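Local coordinates for protein putative primosome component (Streptococcus pyogenes serotype M3, PDB 2QGZ) that probably loads the replicative helicase onto DNA as a primosome component, using a P-loop ATPase domain of the IstB-like family, at residues 237-240 with 241-244; 114-117 with 118-121. All blocks are in the same frame, centred on the assembly; numbering follows the deposited sequence.

In the fold
Both interactions are local, one about two turns of alpha helix and the other a run of 3-10 turns, and they serve different parts of one P-loop domain built on a parallel sheet. Their centres lie 25 Å apart on opposite sides of the chain's centre, with nearest atoms about 14 Å from each other, so they do not touch. Interaction 1 belongs to helix 237-247, packed against strand 217-221 and helices 189-197 and 281-288. Interaction 2 lies in the loop after strand 109-112, where the Tyr118 side chain comes within about 4 Å of a bound phosphate ion and touches the probable Walker A loop.

Interaction 1: residues 237-240 with 241-244; sequences LQVI and LQYR
Leu237 and Leu241, one helical turn apart, meet at an oblique crossing of their branched ends. CD2 of Leu241 sits 3.6 Å from CD2 of Leu237 and equally near its CD1, so one methyl rests against the fork of the other residue. With CG anti to the backbone N (chi1 -157°), the stem of Leu237 stands out from the helix, and its CD2 branch then turns toward Leu241. Leu220 of strand 217-221 touches both leucines, and Leu288 of helix 281-288 touches Leu241.

Gln238 and Gln242 also cross, their amide planes turned 66° apart and their NE2 atoms 3.7 Å from each other. Two amide nitrogens offer each other no acceptor, and Gln238 OE1 instead accepts a hydrogen bond from Arg284 NE, which ties the helix to 281-288. Ile240 and Arg244 run side by side and point the same way, with Ile240 CG2 4.1 Å from Arg244 CD.

The backbone beneath is regular: Leu241 N donates to Leu237 O at 2.8 Å, and Arg244 N to Ile240 O at 3.0 Å. The chemistry thus divides by position: the leucines and Ile240 make buried apolar contacts, whereas beyond its aliphatic part the buried Arg244 spends its guanidinium N-H groups on the backbone carbonyls of Lys213, Val215 and Pro250 and the hydroxyl of Thr251, which would offset the cost of enclosing its charge.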
loop_
_atom_site.group_PDB
_atom_site.type_symbol
_atom_site.label_atom_id
_atom_site.label_comp_id
_atom_site.label_asym_id
_atom_site.label_seq_id
_atom_site.Cartn_x
_atom_site.Cartn_y
_atom_site.Cartn_z
ATOM N N LEU A 237 9.965 -8.606 5.457
ATOM C CA LEU A 237 9.268 -8.177 4.252
ATOM C C LEU A 237 9.186 -9.339 3.268
ATOM O O LEU A 237 8.135 -9.611 2.691
ATOM C CB LEU A 237 10.012 -7.005 3.609
ATOM C CG LEU A 237 9.293 -6.033 2.667
ATOM C CD1 LEU A 237 9.964 -6.069 1.311
ATOM C CD2 LEU A 237 7.815 -6.368 2.561
ATOM N N GLN A 238 10.307 -10.032 3.097
ATOM C CA GLN A 238 10.391 -11.157 2.176
ATOM C C GLN A 238 9.365 -12.235 2.516
ATOM O O GLN A 238 8.701 -12.768 1.630
ATOM C CB GLN A 238 11.811 -11.735 2.208
ATOM C CG GLN A 238 12.209 -12.527 0.969
ATOM C CD GLN A 238 11.571 -13.898 0.911
ATOM O OE1 GLN A 238 11.201 -14.381 -0.161
ATOM N NE2 GLN A 238 11.447 -14.538 2.068
ATOM N N VAL A 239 9.214 -12.544 3.797
ATOM C CA VAL A 239 8.270 -13.577 4.201
ATOM C C VAL A 239 6.824 -13.113 4.069
ATOM O O VAL A 239 5.965 -13.874 3.629
ATOM C CB VAL A 239 8.530 -14.040 5.651
ATOM C CG1 VAL A 239 7.651 -15.254 5.988
ATOM C CG2 VAL A 239 9.990 -14.408 5.808
ATOM N N ILE A 240 6.558 -11.867 4.453
ATOM C CA ILE A 240 5.213 -11.329 4.344
ATOM C C ILE A 240 4.803 -11.341 2.878
ATOM O O ILE A 240 3.712 -11.783 2.541
ATOM C CB ILE A 240 5.130 -9.875 4.887
ATOM C CG1 ILE A 240 5.158 -9.885 6.418
ATOM C CG2 ILE A 240 3.856 -9.187 4.384
ATOM C CD1 ILE A 240 5.198 -8.496 7.023
ATOM N N LEU A 241 5.677 -10.863 2.005
ATOM C CA LEU A 241 5.352 -10.831 0.589
ATOM C C LEU A 241 5.164 -12.251 0.059
ATOM O O LEU A 241 4.188 -12.539 -0.647
ATOM C CB LEU A 241 6.444 -10.083 -0.184
ATOM C CG LEU A 241 6.176 -8.613 -0.573
ATOM C CD1 LEU A 241 5.247 -7.923 0.414
ATOM C CD2 LEU A 241 7.505 -7.868 -0.685
ATOM N N GLN A 242 6.080 -13.145 0.420
ATOM C CA GLN A 242 6.009 -14.540 -0.014
ATOM C C GLN A 242 4.657 -15.139 0.355
ATOM O O GLN A 242 3.992 -15.757 -0.468
ATOM C CB GLN A 242 7.112 -15.346 0.660
ATOM C CG GLN A 242 7.080 -16.808 0.354
ATOM C CD GLN A 242 8.236 -17.542 1.001
ATOM O OE1 GLN A 242 8.716 -18.547 0.483
ATOM N NE2 GLN A 242 8.678 -17.051 2.146
ATOM N N TYR A 243 4.249 -14.942 1.599
ATOM C CA TYR A 243 2.978 -15.457 2.066
ATOM C C TYR A 243 1.784 -14.849 1.330
ATOM O O TYR A 243 0.805 -15.548 1.056
ATOM C CB TYR A 243 2.847 -15.206 3.565
ATOM C CG TYR A 243 1.474 -15.483 4.118
ATOM C CD1 TYR A 243 0.514 -14.474 4.180
ATOM C CD2 TYR A 243 1.137 -16.751 4.593
ATOM C CE1 TYR A 243 -0.754 -14.718 4.707
ATOM C CE2 TYR A 243 -0.124 -17.013 5.129
ATOM C CZ TYR A 243 -1.067 -15.992 5.181
ATOM O OH TYR A 243 -2.322 -16.244 5.689
ATOM N N ARG A 244 1.851 -13.557 1.010
ATOM C CA ARG A 244 0.739 -12.934 0.310
ATOM C C ARG A 244 0.704 -13.393 -1.147
ATOM O O ARG A 244 -0.365 -13.444 -1.758
ATOM C CB ARG A 244 0.793 -11.401 0.448
ATOM C CG ARG A 244 0.507 -10.929 1.881
ATOM C CD ARG A 244 0.514 -9.397 2.033
ATOM N NE ARG A 244 -0.696 -8.784 1.495
ATOM C CZ ARG A 244 -1.889 -8.814 2.086
ATOM N NH1 ARG A 244 -2.049 -9.422 3.250
ATOM N NH2 ARG A 244 -2.931 -8.244 1.503
#

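Interaction 2: residues 114-117 with 118-121; sequences LPKS and YRHI
With CG beside its backbone N (chi1 -83°) and the ring turned by a chi2 of 86°, Tyr118 swings back over the residues that precede it and meets Pro115 and Leu114. Pro115 CG stands at the ring's edge, near its plane, 3.6 Å from Tyr118 CD1 and as close to CE1. Leu114 approaches differently, laying its CD2 methyl over one face of the ring, while its CB is 4.3 Å from Tyr118 CD1. The aromatic ring is therefore bordered by proline on an edge and leucine on a face.

Arg119 takes the other course: its CG lies anti to the backbone N (chi1 -176°), and the chain bends at chi3 to bring the guanidinium across the Lys116 side chain. Arg119 NH2 comes within 3.9 Å of Lys116 CG, whereas Lys116 CE lies at the guanidinium edge. The contact is thus with lysine methylenes, and the two like charges stay apart, Lys116 NZ being 5.2 Å from Arg119 NH2.

Three successive i to i+3 bonds wind this segment as a 3-10 helix. Tyr118 N donates to Pro115 O at 3.2 Å, Arg119 N to Lys116 O at 3.1 Å and His120 N to Ser117 O. Ser117 O also faces Ile121 CG1 at 3.4 Å; the Ile121 side chain packs on helix 165-179.

Tyr118 OH is hydrogen-bonded to Ser166 of the probable Walker A loop, and its ring meets Tyr167 edge-to-face. Apolar packing at the ring and a polar link at its hydroxyl together link this turn to the probable phosphate-binding loop; a bound phosphate ion about 4 Å from the Tyr118 side chain is consistent with a place beside the nucleotide pocket of a P-loop ATPase.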
loop_
_atom_site.group_PDB
_atom_site.type_symbol
_atom_site.label_atom_id
_atom_site.label_comp_id
_atom_site.label_asym_id
_atom_site.label_seq_id
_atom_site.Cartn_x
_atom_site.Cartn_y
_atom_site.Cartn_z
ATOM N N LEU A 114 0.852 5.648 11.252
ATOM C CA LEU A 114 0.388 6.673 10.324
ATOM C C LEU A 114 -0.656 7.533 11.041
ATOM O O LEU A 114 -1.467 7.023 11.819
ATOM C CB LEU A 114 -0.231 6.027 9.077
ATOM C CG LEU A 114 0.708 5.337 8.072
ATOM C CD1 LEU A 114 -0.100 4.578 7.033
ATOM C CD2 LEU A 114 1.592 6.370 7.392
ATOM N N PRO A 115 -0.644 8.852 10.802
ATOM C CA PRO A 115 -1.624 9.724 11.461
ATOM C C PRO A 115 -3.070 9.303 11.186
ATOM O O PRO A 115 -3.363 8.706 10.153
ATOM C CB PRO A 115 -1.290 11.108 10.905
ATOM C CG PRO A 115 -0.658 10.809 9.568
ATOM C CD PRO A 115 0.216 9.621 9.886
ATOM N N LYS A 116 -3.963 9.617 12.119
ATOM C CA LYS A 116 -5.372 9.268 12.006
ATOM C C LYS A 116 -6.082 9.777 10.756
ATOM O O LYS A 116 -7.092 9.209 10.347
ATOM C CB LYS A 116 -6.124 9.755 13.251
ATOM C CG LYS A 116 -5.632 9.106 14.549
ATOM C CD LYS A 116 -6.383 9.606 15.786
ATOM C CE LYS A 116 -7.858 9.199 15.770
ATOM N NZ LYS A 116 -8.602 9.787 16.923
ATOM N N SER A 117 -5.572 10.840 10.144
ATOM C CA SER A 117 -6.221 11.380 8.953
ATOM C C SER A 117 -6.281 10.401 7.776
ATOM O O SER A 117 -7.165 10.512 6.937
ATOM C CB SER A 117 -5.542 12.675 8.513
ATOM O OG SER A 117 -4.171 12.456 8.251
ATOM N N TYR A 118 -5.362 9.437 7.727
ATOM C CA TYR A 118 -5.339 8.446 6.644
ATOM C C TYR A 118 -6.519 7.496 6.667
ATOM O O TYR A 118 -6.655 6.649 5.792
ATOM C CB TYR A 118 -4.064 7.605 6.690
ATOM C CG TYR A 118 -2.875 8.250 6.044
ATOM C CD1 TYR A 118 -2.064 9.132 6.751
ATOM C CD2 TYR A 118 -2.556 7.984 4.713
ATOM C CE1 TYR A 118 -0.964 9.733 6.149
ATOM C CE2 TYR A 118 -1.463 8.575 4.107
ATOM C CZ TYR A 118 -0.671 9.450 4.828
ATOM O OH TYR A 118 0.402 10.062 4.217
ATOM N N ARG A 119 -7.364 7.638 7.674
ATOM C CA ARG A 119 -8.529 6.782 7.834
ATOM C C ARG A 119 -9.777 7.553 7.400
ATOM O O ARG A 119 -10.880 7.009 7.357
ATOM C CB ARG A 119 -8.616 6.355 9.306
ATOM C CG ARG A 119 -9.719 5.376 9.665
ATOM C CD ARG A 119 -9.299 4.512 10.863
ATOM N NE ARG A 119 -8.859 5.321 11.992
ATOM C CZ ARG A 119 -7.874 4.976 12.812
ATOM N NH1 ARG A 119 -7.227 3.832 12.625
ATOM N NH2 ARG A 119 -7.521 5.783 13.804
ATOM N N HIS A 120 -9.586 8.825 7.048
ATOM C CA HIS A 120 -10.698 9.673 6.626
ATOM C C HIS A 120 -10.476 10.348 5.270
ATOM O O HIS A 120 -10.833 11.516 5.088
ATOM C CB HIS A 120 -10.973 10.745 7.693
ATOM C CG HIS A 120 -11.188 10.188 9.066
ATOM N ND1 HIS A 120 -12.258 9.376 9.382
ATOM C CD2 HIS A 120 -10.457 10.306 10.201
ATOM C CE1 HIS A 120 -12.176 9.019 10.652
ATOM N NE2 HIS A 120 -11.092 9.571 11.172
ATOM N N ILE A 121 -9.898 9.622 4.317
ATOM C CA ILE A 121 -9.654 10.179 2.988
ATOM C C ILE A 121 -10.608 9.575 1.967
ATOM O O ILE A 121 -10.641 8.358 1.789
ATOM C CB ILE A 121 -8.203 9.926 2.537
ATOM C CG1 ILE A 121 -7.244 10.527 3.570
ATOM C CG2 ILE A 121 -7.964 10.559 1.180
ATOM C CD1 ILE A 121 -5.789 10.347 3.243
#